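Local coordinates for protein transcription factor cep-1 (Caenorhabditis elegans, PDB 1T4W) that activates transcription as a p53-family factor, binding the p53 DNA consensus sequence to promote apoptosis after genotoxic stress and to secure meiotic chromosome segregation, at residues E5-K10 against M19-S24; L31-K34 against L38-I41; Y73-P78 against H169-Q174; K142-D147 against K151-A156. All coordinates share one frame; numbering follows the deposited sequence.

Contact 1 (E5-K10 against M19-S24); sequences EIDVLK and MAFAIS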
loop_
_atom_site.group_PDB
_atom_site.type_symbol
_atom_site.label_atom_id
_atom_site.label_comp_id
_atom_site.label_asym_id
_atom_site.label_seq_id
_atom_site.Cartn_x
_atom_site.Cartn_y
_atom_site.Cartn_z
ATOM N N GLU A 5 -8.987 -1.161 -8.061
ATOM C CA GLU A 5 -8.658 -2.195 -7.097
ATOM C C GLU A 5 -7.163 -2.291 -6.961
ATOM O O GLU A 5 -6.439 -2.047 -7.928
ATOM C CB GLU A 5 -9.145 -3.571 -7.564
ATOM C CG GLU A 5 -10.652 -3.748 -7.655
ATOM C CD GLU A 5 -11.311 -3.775 -6.296
ATOM O OE1 GLU A 5 -10.751 -4.401 -5.369
ATOM O OE2 GLU A 5 -12.396 -3.178 -6.157
ATOM N N ILE A 6 -6.701 -2.619 -5.756
ATOM C CA ILE A 6 -5.285 -2.835 -5.556
ATOM C C ILE A 6 -5.178 -4.282 -5.044
ATOM O O ILE A 6 -5.975 -4.710 -4.227
ATOM C CB ILE A 6 -4.654 -1.815 -4.570
ATOM C CG1 ILE A 6 -3.189 -2.189 -4.350
ATOM C CG2 ILE A 6 -5.459 -1.739 -3.260
ATOM C CD1 ILE A 6 -2.345 -1.139 -3.647
ATOM N N ASP A 7 -4.226 -5.048 -5.569
ATOM C CA ASP A 7 -4.058 -6.435 -5.149
ATOM C C ASP A 7 -2.601 -6.836 -5.270
ATOM O O ASP A 7 -1.820 -6.152 -5.921
ATOM C CB ASP A 7 -4.868 -7.377 -6.047
ATOM C CG ASP A 7 -6.350 -7.234 -5.868
ATOM O OD1 ASP A 7 -6.889 -7.785 -4.881
ATOM O OD2 ASP A 7 -6.970 -6.561 -6.726
ATOM N N VAL A 8 -2.218 -7.945 -4.651
ATOM C CA VAL A 8 -0.841 -8.394 -4.839
ATOM C C VAL A 8 -0.940 -9.339 -6.049
ATOM O O VAL A 8 -2.026 -9.784 -6.392
ATOM C CB VAL A 8 -0.297 -9.181 -3.622
ATOM C CG1 VAL A 8 -0.305 -8.288 -2.366
ATOM C CG2 VAL A 8 -1.126 -10.449 -3.421
ATOM N N LEU A 9 0.173 -9.614 -6.714
ATOM C CA LEU A 9 0.158 -10.539 -7.843
ATOM C C LEU A 9 0.078 -11.937 -7.227
ATOM O O LEU A 9 1.091 -12.511 -6.856
ATOM C CB LEU A 9 1.439 -10.390 -8.655
ATOM C CG LEU A 9 1.583 -11.217 -9.932
ATOM C CD1 LEU A 9 0.371 -10.989 -10.844
ATOM C CD2 LEU A 9 2.872 -10.814 -10.642
ATOM N N LYS A 10 -1.138 -12.465 -7.126
ATOM C CA LYS A 10 -1.401 -13.754 -6.509
ATOM C C LYS A 10 -0.527 -14.923 -6.909
ATOM O O LYS A 10 -0.099 -15.698 -6.055
ATOM C CB LYS A 10 -2.876 -14.114 -6.694
ATOM C CG LYS A 10 -3.807 -13.215 -5.886
ATOM C CD LYS A 10 -3.315 -13.087 -4.436
ATOM C CE LYS A 10 -3.176 -14.463 -3.755
ATOM N NZ LYS A 10 -2.005 -14.568 -2.823
ATOM N N MET A 19 5.644 -13.607 2.283
ATOM C CA MET A 19 4.446 -12.764 2.250
ATOM C C MET A 19 3.219 -13.604 1.995
ATOM O O MET A 19 3.315 -14.708 1.471
ATOM C CB MET A 19 4.578 -11.710 1.153
ATOM C CG MET A 19 4.948 -12.314 -0.203
ATOM S SD MET A 19 5.506 -11.071 -1.390
ATOM C CE MET A 19 7.136 -10.660 -0.682
ATOM N N ALA A 20 2.062 -13.047 2.331
ATOM C CA ALA A 20 0.791 -13.735 2.181
ATOM C C ALA A 20 -0.310 -12.680 2.129
ATOM O O ALA A 20 -0.209 -11.622 2.758
ATOM C CB ALA A 20 0.567 -14.657 3.364
ATOM N N PHE A 21 -1.367 -12.991 1.395
ATOM C CA PHE A 21 -2.487 -12.079 1.207
ATOM C C PHE A 21 -3.783 -12.805 1.478
ATOM O O PHE A 21 -3.891 -14.001 1.225
ATOM C CB PHE A 21 -2.461 -11.551 -0.236
ATOM C CG PHE A 21 -3.605 -10.639 -0.579
ATOM C CD1 PHE A 21 -4.897 -11.144 -0.736
ATOM C CD2 PHE A 21 -3.399 -9.270 -0.718
ATOM C CE1 PHE A 21 -5.965 -10.294 -1.021
ATOM C CE2 PHE A 21 -4.460 -8.414 -1.004
ATOM C CZ PHE A 21 -5.743 -8.927 -1.154
ATOM N N ALA A 22 -4.769 -12.094 2.009
ATOM C CA ALA A 22 -6.059 -12.716 2.258
ATOM C C ALA A 22 -7.135 -11.642 2.276
ATOM O O ALA A 22 -6.845 -10.437 2.319
ATOM C CB ALA A 22 -6.058 -13.487 3.593
ATOM N N ILE A 23 -8.379 -12.098 2.241
ATOM C CA ILE A 23 -9.533 -11.224 2.262
ATOM C C ILE A 23 -10.263 -11.611 3.514
ATOM O O ILE A 23 -10.229 -12.778 3.896
ATOM C CB ILE A 23 -10.478 -11.500 1.087
ATOM C CG1 ILE A 23 -9.736 -11.360 -0.243
ATOM C CG2 ILE A 23 -11.647 -10.541 1.150
ATOM C CD1 ILE A 23 -9.302 -9.959 -0.577
ATOM N N SER A 24 -10.915 -10.647 4.157
ATOM C CA SER A 24 -11.662 -10.948 5.362
ATOM C C SER A 24 -13.058 -11.383 4.938
ATOM O O SER A 24 -13.390 -11.345 3.749
ATOM C CB SER A 24 -11.764 -9.716 6.260
ATOM O OG SER A 24 -12.606 -8.729 5.688
HETATM O O HOH W 1 -1.147 -15.392 -0.143
#
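A chi1 of 178° at F21 swings the ring out opposite the backbone N, and the ring runs alongside V8 toward D7, offering CB and CD2 to the valine. The chi1 of -61° at V8 puts CG1 beside the backbone N and leaves CG2 between N and the carbonyl carbon. CG2 then lies 3.6 Å from CB of F21, while CG1 reaches CD2 of the same ring, also at 3.6 Å; CG1 comes in obliquely to the ring. Across the far end of the ring, OD1 of D7 stands 4.1 Å from CZ of F21, the carboxylate plane turned 53° from the ring plane. That oxygen is engaged by K29, which forms salt bridges with both D7 and E5.

K10, at the start of helix 10-13, folds back through bends at chi2, chi3 and chi4, and its chain crosses the F21 side chain at about a right angle. One water accepts from NZ of K10 at 2.9 Å and from the backbone N of F21 at 2.9 Å, so the ammonium is tied to the strand through solvent. V13 of the same helix also touches V8 and F21.

The two strands are edge members of different sheets of the p53-like beta sandwich, 3-8 in the four-stranded sheet and 19-23 in the larger one, with CA of V8 and CA of F21 7.3 Å apart. The chemistry therefore implies an apolar contact between edge strands of the two sheets, made by V8 and F21 and bordered by charged groups: D7 is paired with K29, and K10 is linked to F21 N by one water.

Contact 2 (L31-K34 against L38-I41); sequences LWTK and LVPI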
loop_
_atom_site.group_PDB
_atom_site.type_symbol
_atom_site.label_atom_id
_atom_site.label_comp_id
_atom_site.label_asym_id
_atom_site.label_seq_id
_atom_site.Cartn_x
_atom_site.Cartn_y
_atom_site.Cartn_z
ATOM N N LEU A 31 -2.548 -7.887 3.991
ATOM C CA LEU A 31 -1.233 -8.326 3.546
ATOM C C LEU A 31 -0.280 -8.497 4.737
ATOM O O LEU A 31 -0.261 -7.670 5.650
ATOM C CB LEU A 31 -0.613 -7.300 2.578
ATOM C CG LEU A 31 0.887 -7.489 2.286
ATOM C CD1 LEU A 31 1.084 -8.676 1.344
ATOM C CD2 LEU A 31 1.459 -6.211 1.650
ATOM N N TRP A 32 0.486 -9.582 4.734
ATOM C CA TRP A 32 1.503 -9.800 5.761
ATOM C C TRP A 32 2.741 -10.043 4.926
ATOM O O TRP A 32 2.685 -10.804 3.961
ATOM C CB TRP A 32 1.228 -11.050 6.612
ATOM C CG TRP A 32 -0.063 -11.001 7.415
ATOM C CD1 TRP A 32 -0.213 -10.642 8.727
ATOM C CD2 TRP A 32 -1.365 -11.327 6.936
ATOM N NE1 TRP A 32 -1.535 -10.737 9.100
ATOM C CE2 TRP A 32 -2.265 -11.151 8.015
ATOM C CE3 TRP A 32 -1.862 -11.747 5.693
ATOM C CZ2 TRP A 32 -3.637 -11.383 7.890
ATOM C CZ3 TRP A 32 -3.227 -11.978 5.568
ATOM C CH2 TRP A 32 -4.098 -11.797 6.663
ATOM N N THR A 33 3.849 -9.401 5.279
ATOM C CA THR A 33 5.105 -9.592 4.531
ATOM C C THR A 33 6.283 -9.321 5.455
ATOM O O THR A 33 6.130 -8.645 6.473
ATOM C CB THR A 33 5.194 -8.599 3.325
ATOM O OG1 THR A 33 6.480 -8.681 2.693
ATOM C CG2 THR A 33 4.969 -7.170 3.808
ATOM N N LYS A 34 7.452 -9.859 5.112
ATOM C CA LYS A 34 8.655 -9.595 5.902
ATOM C C LYS A 34 9.192 -8.277 5.359
ATOM O O LYS A 34 8.853 -7.897 4.236
ATOM C CB LYS A 34 9.730 -10.658 5.648
ATOM C CG LYS A 34 9.387 -12.075 6.042
ATOM C CD LYS A 34 10.602 -12.899 5.749
ATOM C CE LYS A 34 10.362 -14.366 5.964
ATOM N NZ LYS A 34 11.655 -15.081 5.799
ATOM N N LEU A 38 10.400 -7.887 -1.814
ATOM C CA LEU A 38 9.640 -7.285 -2.910
ATOM C C LEU A 38 8.239 -7.849 -2.985
ATOM O O LEU A 38 8.053 -9.037 -3.243
ATOM C CB LEU A 38 10.356 -7.513 -4.246
ATOM C CG LEU A 38 11.733 -6.835 -4.307
ATOM C CD1 LEU A 38 12.511 -7.339 -5.519
ATOM C CD2 LEU A 38 11.553 -5.330 -4.353
ATOM N N VAL A 39 7.250 -7.004 -2.723
ATOM C CA VAL A 39 5.866 -7.444 -2.791
ATOM C C VAL A 39 5.321 -6.958 -4.141
ATOM O O VAL A 39 5.290 -5.763 -4.414
ATOM C CB VAL A 39 5.002 -6.845 -1.666
ATOM C CG1 VAL A 39 3.588 -7.387 -1.769
ATOM C CG2 VAL A 39 5.604 -7.158 -0.301
ATOM N N PRO A 40 4.887 -7.893 -4.995
ATOM C CA PRO A 40 4.342 -7.586 -6.325
ATOM C C PRO A 40 2.901 -7.066 -6.261
ATOM O O PRO A 40 1.976 -7.796 -5.923
ATOM C CB PRO A 40 4.459 -8.923 -7.065
ATOM C CG PRO A 40 4.222 -9.934 -5.957
ATOM C CD PRO A 40 4.980 -9.355 -4.763
ATOM N N ILE A 41 2.734 -5.790 -6.573
ATOM C CA ILE A 41 1.421 -5.146 -6.543
ATOM C C ILE A 41 0.889 -4.898 -7.959
ATOM O O ILE A 41 1.650 -4.623 -8.901
ATOM C CB ILE A 41 1.471 -3.746 -5.853
ATOM C CG1 ILE A 41 2.005 -3.858 -4.416
ATOM C CG2 ILE A 41 0.064 -3.068 -5.911
ATOM C CD1 ILE A 41 1.108 -4.675 -3.456
#
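V39 meets L31 and T33 with a different methyl for each, and contributes 58 Å² of the 116 Å² buried here. CG1 of V39 sits 4.2 Å from CD2 of L31 and equally far from CD1, so it faces the fork of the leucine; the two side chains run past one another in opposite directions. Its chi1 of -178° sets CG1 anti to the backbone N and turns CG2 toward T33, which it meets tip to tip: CG2 of V39 is 3.5 Å from OG1 of T33 and 3.9 Å from CB of T33.

These residues belong to strands 29-33 and 39-46, consecutive in the chain but placed in the two opposing sheets of the p53-like beta sandwich. The CA atoms of T33 and V39 stand 7.7 Å apart, too far for backbone pairing, and the side chains fill the interval. V8 touches both L31 and V39, M19 touches T33 and V39, and I135 of strand 130-137 packs on V39 within its own sheet.

The polar part is confined to the threonine hydroxyl. OG1 of T33 donates to O of K34 at 2.9 Å, with a C=O...donor angle of 128° and the donor tilted 17° from the carbonyl plane. D18 O is a second, weak partner of this hydroxyl, whose single proton cannot fully serve both acceptors.

Contact 3 (Y73-P78 against H169-Q174); sequences YAIRNP and HAYIKQ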
loop_
_atom_site.group_PDB
_atom_site.type_symbol
_atom_site.label_atom_id
_atom_site.label_comp_id
_atom_site.label_asym_id
_atom_site.label_seq_id
_atom_site.Cartn_x
_atom_site.Cartn_y
_atom_site.Cartn_z
ATOM N N TYR A 73 -10.324 9.151 6.251
ATOM C CA TYR A 73 -9.646 10.376 6.644
ATOM C C TYR A 73 -8.122 10.185 6.602
ATOM O O TYR A 73 -7.388 10.980 6.009
ATOM C CB TYR A 73 -10.073 10.811 8.061
ATOM C CG TYR A 73 -9.531 12.157 8.452
ATOM C CD1 TYR A 73 -8.316 12.277 9.128
ATOM C CD2 TYR A 73 -10.209 13.332 8.092
ATOM C CE1 TYR A 73 -7.784 13.541 9.439
ATOM C CE2 TYR A 73 -9.688 14.589 8.390
ATOM C CZ TYR A 73 -8.476 14.685 9.061
ATOM O OH TYR A 73 -7.953 15.927 9.327
ATOM N N ALA A 74 -7.645 9.126 7.243
ATOM C CA ALA A 74 -6.205 8.889 7.333
ATOM C C ALA A 74 -5.458 8.859 6.004
ATOM O O ALA A 74 -4.389 9.463 5.869
ATOM C CB ALA A 74 -5.938 7.585 8.100
ATOM N N ILE A 75 -6.021 8.184 5.009
ATOM C CA ILE A 75 -5.316 8.081 3.738
ATOM C C ILE A 75 -5.146 9.385 2.996
ATOM O O ILE A 75 -4.311 9.474 2.097
ATOM C CB ILE A 75 -5.978 7.037 2.822
ATOM C CG1 ILE A 75 -7.397 7.481 2.462
ATOM C CG2 ILE A 75 -5.934 5.649 3.516
ATOM C CD1 ILE A 75 -8.113 6.494 1.536
ATOM N N ARG A 76 -5.926 10.401 3.366
ATOM C CA ARG A 76 -5.804 11.691 2.707
ATOM C C ARG A 76 -5.204 12.770 3.642
ATOM O O ARG A 76 -5.071 13.926 3.271
ATOM C CB ARG A 76 -7.173 12.123 2.163
ATOM C CG ARG A 76 -7.731 11.206 1.049
ATOM C CD ARG A 76 -9.119 11.666 0.568
ATOM N NE ARG A 76 -9.682 10.697 -0.379
ATOM C CZ ARG A 76 -10.445 9.671 -0.019
ATOM N NH1 ARG A 76 -10.752 9.495 1.261
ATOM N NH2 ARG A 76 -10.852 8.778 -0.919
ATOM N N ASN A 77 -4.842 12.364 4.850
ATOM C CA ASN A 77 -4.238 13.259 5.850
ATOM C C ASN A 77 -2.727 13.273 5.626
ATOM O O ASN A 77 -2.066 12.250 5.781
ATOM C CB ASN A 77 -4.569 12.723 7.246
ATOM C CG ASN A 77 -3.835 13.459 8.358
ATOM O OD1 ASN A 77 -3.214 14.474 8.128
ATOM N ND2 ASN A 77 -3.916 12.931 9.570
ATOM N N PRO A 78 -2.146 14.439 5.284
ATOM C CA PRO A 78 -0.697 14.451 5.059
ATOM C C PRO A 78 0.169 14.121 6.269
ATOM O O PRO A 78 1.365 13.878 6.125
ATOM C CB PRO A 78 -0.442 15.856 4.515
ATOM C CG PRO A 78 -1.497 16.674 5.166
ATOM C CD PRO A 78 -2.726 15.782 5.113
ATOM N N HIS A 169 -9.872 5.725 -5.781
ATOM C CA HIS A 169 -8.915 5.333 -4.744
ATOM C C HIS A 169 -9.140 3.885 -4.392
ATOM O O HIS A 169 -10.174 3.319 -4.740
ATOM C CB HIS A 169 -9.033 6.209 -3.472
ATOM C CG HIS A 169 -10.251 5.949 -2.633
ATOM N ND1 HIS A 169 -11.525 6.256 -3.046
ATOM C CD2 HIS A 169 -10.376 5.458 -1.371
ATOM C CE1 HIS A 169 -12.386 5.970 -2.081
ATOM N NE2 HIS A 169 -11.712 5.486 -1.054
ATOM N N ALA A 170 -8.159 3.280 -3.727
ATOM C CA ALA A 170 -8.260 1.883 -3.303
ATOM C C ALA A 170 -7.186 1.671 -2.259
ATOM O O ALA A 170 -6.220 2.425 -2.195
ATOM C CB ALA A 170 -8.030 0.926 -4.487
ATOM N N TYR A 171 -7.346 0.650 -1.430
ATOM C CA TYR A 171 -6.334 0.383 -0.434
ATOM C C TYR A 171 -6.368 -1.046 0.053
ATOM O O TYR A 171 -7.341 -1.774 -0.176
ATOM C CB TYR A 171 -6.492 1.339 0.770
ATOM C CG TYR A 171 -7.878 1.332 1.399
ATOM C CD1 TYR A 171 -8.269 0.298 2.250
ATOM C CD2 TYR A 171 -8.808 2.327 1.098
ATOM C CE1 TYR A 171 -9.537 0.243 2.779
ATOM C CE2 TYR A 171 -10.104 2.288 1.626
ATOM C CZ TYR A 171 -10.451 1.234 2.466
ATOM O OH TYR A 171 -11.702 1.148 2.989
ATOM N N ILE A 172 -5.256 -1.444 0.672
ATOM C CA ILE A 172 -5.137 -2.728 1.334
ATOM C C ILE A 172 -5.404 -2.289 2.781
ATOM O O ILE A 172 -4.619 -1.557 3.393
ATOM C CB ILE A 172 -3.755 -3.313 1.208
ATOM C CG1 ILE A 172 -3.531 -3.720 -0.258
ATOM C CG2 ILE A 172 -3.629 -4.558 2.147
ATOM C CD1 ILE A 172 -2.145 -4.208 -0.566
ATOM N N LYS A 173 -6.548 -2.715 3.286
ATOM C CA LYS A 173 -7.026 -2.339 4.609
ATOM C C LYS A 173 -6.031 -2.527 5.735
ATOM O O LYS A 173 -5.898 -1.675 6.616
ATOM C CB LYS A 173 -8.337 -3.097 4.867
ATOM C CG LYS A 173 -9.131 -2.642 6.080
ATOM C CD LYS A 173 -8.917 -3.595 7.204
ATOM C CE LYS A 173 -9.826 -3.293 8.407
ATOM N NZ LYS A 173 -9.575 -4.313 9.475
ATOM N N GLN A 174 -5.329 -3.647 5.736
ATOM C CA GLN A 174 -4.327 -3.845 6.765
ATOM C C GLN A 174 -3.089 -4.514 6.210
ATOM O O GLN A 174 -3.168 -5.552 5.555
ATOM C CB GLN A 174 -4.854 -4.687 7.948
ATOM C CG GLN A 174 -3.732 -5.115 8.907
ATOM C CD GLN A 174 -4.220 -6.064 9.983
ATOM O OE1 GLN A 174 -5.000 -5.660 10.824
ATOM N NE2 GLN A 174 -3.780 -7.337 9.946
#
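A type I beta turn from A74 to N77, at helix 71-74, sets its side chains against strand 166-177 of the larger sheet in the p53-like beta sandwich, on the sheet face carrying H169 and Y171, against which I75 packs. The nearest CA atoms, those of I75 and Y171, are 8.8 Å apart, so side chains alone span the gap. CD1 of I75 does so at two points, lying 3.8 Å from CD2 of H169 and 4.2 Å from CD2 of Y171, obliquely to both rings. A156 and F158 on the neighbouring strand also touch I75.

R76 is extended from CG to NE and brings NH2 over the imidazole. This nitrogen stands 3.2 Å above the plane of the H169 ring, over its centre, and 3.4 Å from CG of H169. The guanidinium is steeply inclined to the ring, at 69°, and so meets the histidine through NH2 in place of lying flat upon it. At H169, chi1 of 73° and chi2 of -68° together turn the ring so that it presents this face to the turn.

The acidic partners are E72, which takes NH1 of R76 in a salt bridge and accepts a hydrogen bond from NE2 of H169, and E166, which pairs with NE of R76. NH2 over the ring would disfavour a protonated imidazole, whereas the E72 carboxylate at NE2 would favour one, so the two effects probably oppose each other.

Contact 4 (K142-D147 against K151-A156); sequences KCLDLD and KTMCLA. With ZN (zinc ion), chain B.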
loop_
_atom_site.group_PDB
_atom_site.type_symbol
_atom_site.label_atom_id
_atom_site.label_comp_id
_atom_site.label_asym_id
_atom_site.label_seq_id
_atom_site.Cartn_x
_atom_site.Cartn_y
_atom_site.Cartn_z
ATOM N N LYS A 142 7.816 -4.559 14.552
ATOM C CA LYS A 142 8.629 -4.749 15.740
ATOM C C LYS A 142 9.348 -3.468 16.180
ATOM O O LYS A 142 9.569 -3.257 17.369
ATOM C CB LYS A 142 9.636 -5.869 15.478
ATOM C CG LYS A 142 10.328 -6.397 16.705
ATOM C CD LYS A 142 11.272 -7.542 16.349
ATOM C CE LYS A 142 11.935 -8.116 17.599
ATOM N NZ LYS A 142 12.894 -9.217 17.289
ATOM N N CYS A 143 9.690 -2.609 15.221
ATOM C CA CYS A 143 10.394 -1.349 15.497
ATOM C C CYS A 143 9.577 -0.252 16.163
ATOM O O CYS A 143 10.139 0.635 16.812
ATOM C CB CYS A 143 10.941 -0.759 14.197
ATOM S SG CYS A 143 12.059 -1.836 13.359
ATOM N N LEU A 144 8.263 -0.299 15.998
ATOM C CA LEU A 144 7.398 0.756 16.514
ATOM C C LEU A 144 7.077 0.791 18.005
ATOM O O LEU A 144 7.215 -0.206 18.711
ATOM C CB LEU A 144 6.089 0.762 15.721
ATOM C CG LEU A 144 6.200 0.671 14.192
ATOM C CD1 LEU A 144 4.887 1.147 13.612
ATOM C CD2 LEU A 144 7.344 1.528 13.643
ATOM N N ASP A 145 6.645 1.965 18.465
ATOM C CA ASP A 145 6.263 2.175 19.860
ATOM C C ASP A 145 4.908 1.512 20.070
ATOM O O ASP A 145 4.046 1.577 19.192
ATOM C CB ASP A 145 6.135 3.666 20.156
ATOM C CG ASP A 145 6.934 4.517 19.196
ATOM O OD1 ASP A 145 8.132 4.219 18.987
ATOM O OD2 ASP A 145 6.363 5.489 18.653
ATOM N N LEU A 146 4.715 0.893 21.230
ATOM C CA LEU A 146 3.460 0.204 21.530
ATOM C C LEU A 146 2.216 0.891 20.967
ATOM O O LEU A 146 1.383 0.241 20.331
ATOM C CB LEU A 146 3.294 0.021 23.042
ATOM C CG LEU A 146 2.044 -0.752 23.490
ATOM C CD1 LEU A 146 1.969 -2.087 22.755
ATOM C CD2 LEU A 146 2.078 -0.971 25.003
ATOM N N ASP A 147 2.087 2.196 21.188
ATOM C CA ASP A 147 0.919 2.918 20.695
ATOM C C ASP A 147 0.807 2.896 19.170
ATOM O O ASP A 147 -0.300 2.823 18.634
ATOM C CB ASP A 147 0.910 4.362 21.218
ATOM C CG ASP A 147 2.170 5.126 20.868
ATOM O OD1 ASP A 147 2.424 5.337 19.661
ATOM O OD2 ASP A 147 2.904 5.520 21.802
ATOM N N LYS A 151 -1.830 0.755 16.066
ATOM C CA LYS A 151 -2.511 1.375 14.945
ATOM C C LYS A 151 -2.433 0.400 13.769
ATOM O O LYS A 151 -1.647 -0.542 13.778
ATOM C CB LYS A 151 -1.847 2.708 14.603
ATOM C CG LYS A 151 -1.904 3.701 15.759
ATOM C CD LYS A 151 -1.280 5.034 15.407
ATOM C CE LYS A 151 -1.298 5.973 16.602
ATOM N NZ LYS A 151 -0.567 7.244 16.319
ATOM N N THR A 152 -3.267 0.610 12.767
ATOM C CA THR A 152 -3.274 -0.253 11.603
ATOM C C THR A 152 -2.540 0.453 10.458
ATOM O O THR A 152 -2.783 1.637 10.198
ATOM C CB THR A 152 -4.715 -0.545 11.195
ATOM O OG1 THR A 152 -5.407 -1.088 12.321
ATOM C CG2 THR A 152 -4.777 -1.541 10.035
ATOM N N MET A 153 -1.622 -0.251 9.799
ATOM C CA MET A 153 -0.900 0.341 8.663
ATOM C C MET A 153 -1.736 0.037 7.427
ATOM O O MET A 153 -2.293 -1.053 7.317
ATOM C CB MET A 153 0.486 -0.258 8.528
ATOM C CG MET A 153 1.348 -0.008 9.733
ATOM S SD MET A 153 3.002 -0.632 9.455
ATOM C CE MET A 153 3.786 -0.186 10.990
ATOM N N CYS A 154 -1.785 0.990 6.500
ATOM C CA CYS A 154 -2.618 0.901 5.303
ATOM C C CYS A 154 -1.918 1.362 4.013
ATOM O O CYS A 154 -1.314 2.444 3.985
ATOM C CB CYS A 154 -3.862 1.766 5.536
ATOM S SG CYS A 154 -5.012 1.825 4.149
ATOM N N LEU A 155 -1.968 0.539 2.966
ATOM C CA LEU A 155 -1.348 0.892 1.676
ATOM C C LEU A 155 -2.492 1.421 0.816
ATOM O O LEU A 155 -3.419 0.664 0.466
ATOM C CB LEU A 155 -0.733 -0.344 0.992
ATOM C CG LEU A 155 -0.095 -0.059 -0.385
ATOM C CD1 LEU A 155 1.030 0.959 -0.196
ATOM C CD2 LEU A 155 0.457 -1.346 -1.018
ATOM N N ALA A 156 -2.433 2.709 0.487
ATOM C CA ALA A 156 -3.488 3.361 -0.298
ATOM C C ALA A 156 -2.977 3.969 -1.596
ATOM O O ALA A 156 -1.865 4.511 -1.636
ATOM C CB ALA A 156 -4.163 4.478 0.554
HETATM ZN ZN ZN B . 12.707 -0.081 11.863
#
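The backbones come nearest at D147 and K151, CA to CA 6.9 Å, and then diverge as strand 152-160 runs off into the sheet. The first segment belongs to the zinc-binding region of this p53-family DNA-binding domain: C143 supplies a thiolate, and C85, H88 and C139 complete the four ligands. L144 follows directly, its CB pointing toward the strand. Its end and that of M153 meet tip to tip, CD1 of the leucine against CE of the methionine; the modelled separation is too short to be trusted. M153 is extended beyond CG (chi2 -176°, chi3 179°), which carries CE away from its strand to the leucine, while F62 and I177 pack on it from the adjoining strands.

At the more exposed end, the start of helix 146-149 lies beside K151, whose straight chain passes the carbonyl of D147: O of D147 is 3.4 Å from CG of K151 and 3.9 Å from CE. The charged ends stay apart, OD1 of the poorly ordered D147 being modelled 4.9 Å from NZ of K151, and D148 offers that ammonium only a long, weak ion pair. On the metal side, SG of C143 binds the zinc ion at 2.4 Å.

In the fold
Contact 2 is fully buried, its three touching residues lying between the two sheets, with T33 adding a hydroxyl; contacts 1, 3 and 4 are only partly buried and add charged groups at their margins. Contacts 1 and 2 join adjacent strands of the same two sheets, 3-8 beside 39-46 and 19-23 beside 29-33: L9 N lies 2.7 Å from P40 O and A20 N 2.8 Å from W32 O, both probable hydrogen bonds. Contacts 3 and 4 share adjacent strands 152-160 and 166-177, where I172 N to L155 O, 2.8 Å, is another. The partly buried contacts differ: arginine over imidazole in contact 3, a zinc ligand beside contact 4, a water bridge in contact 1.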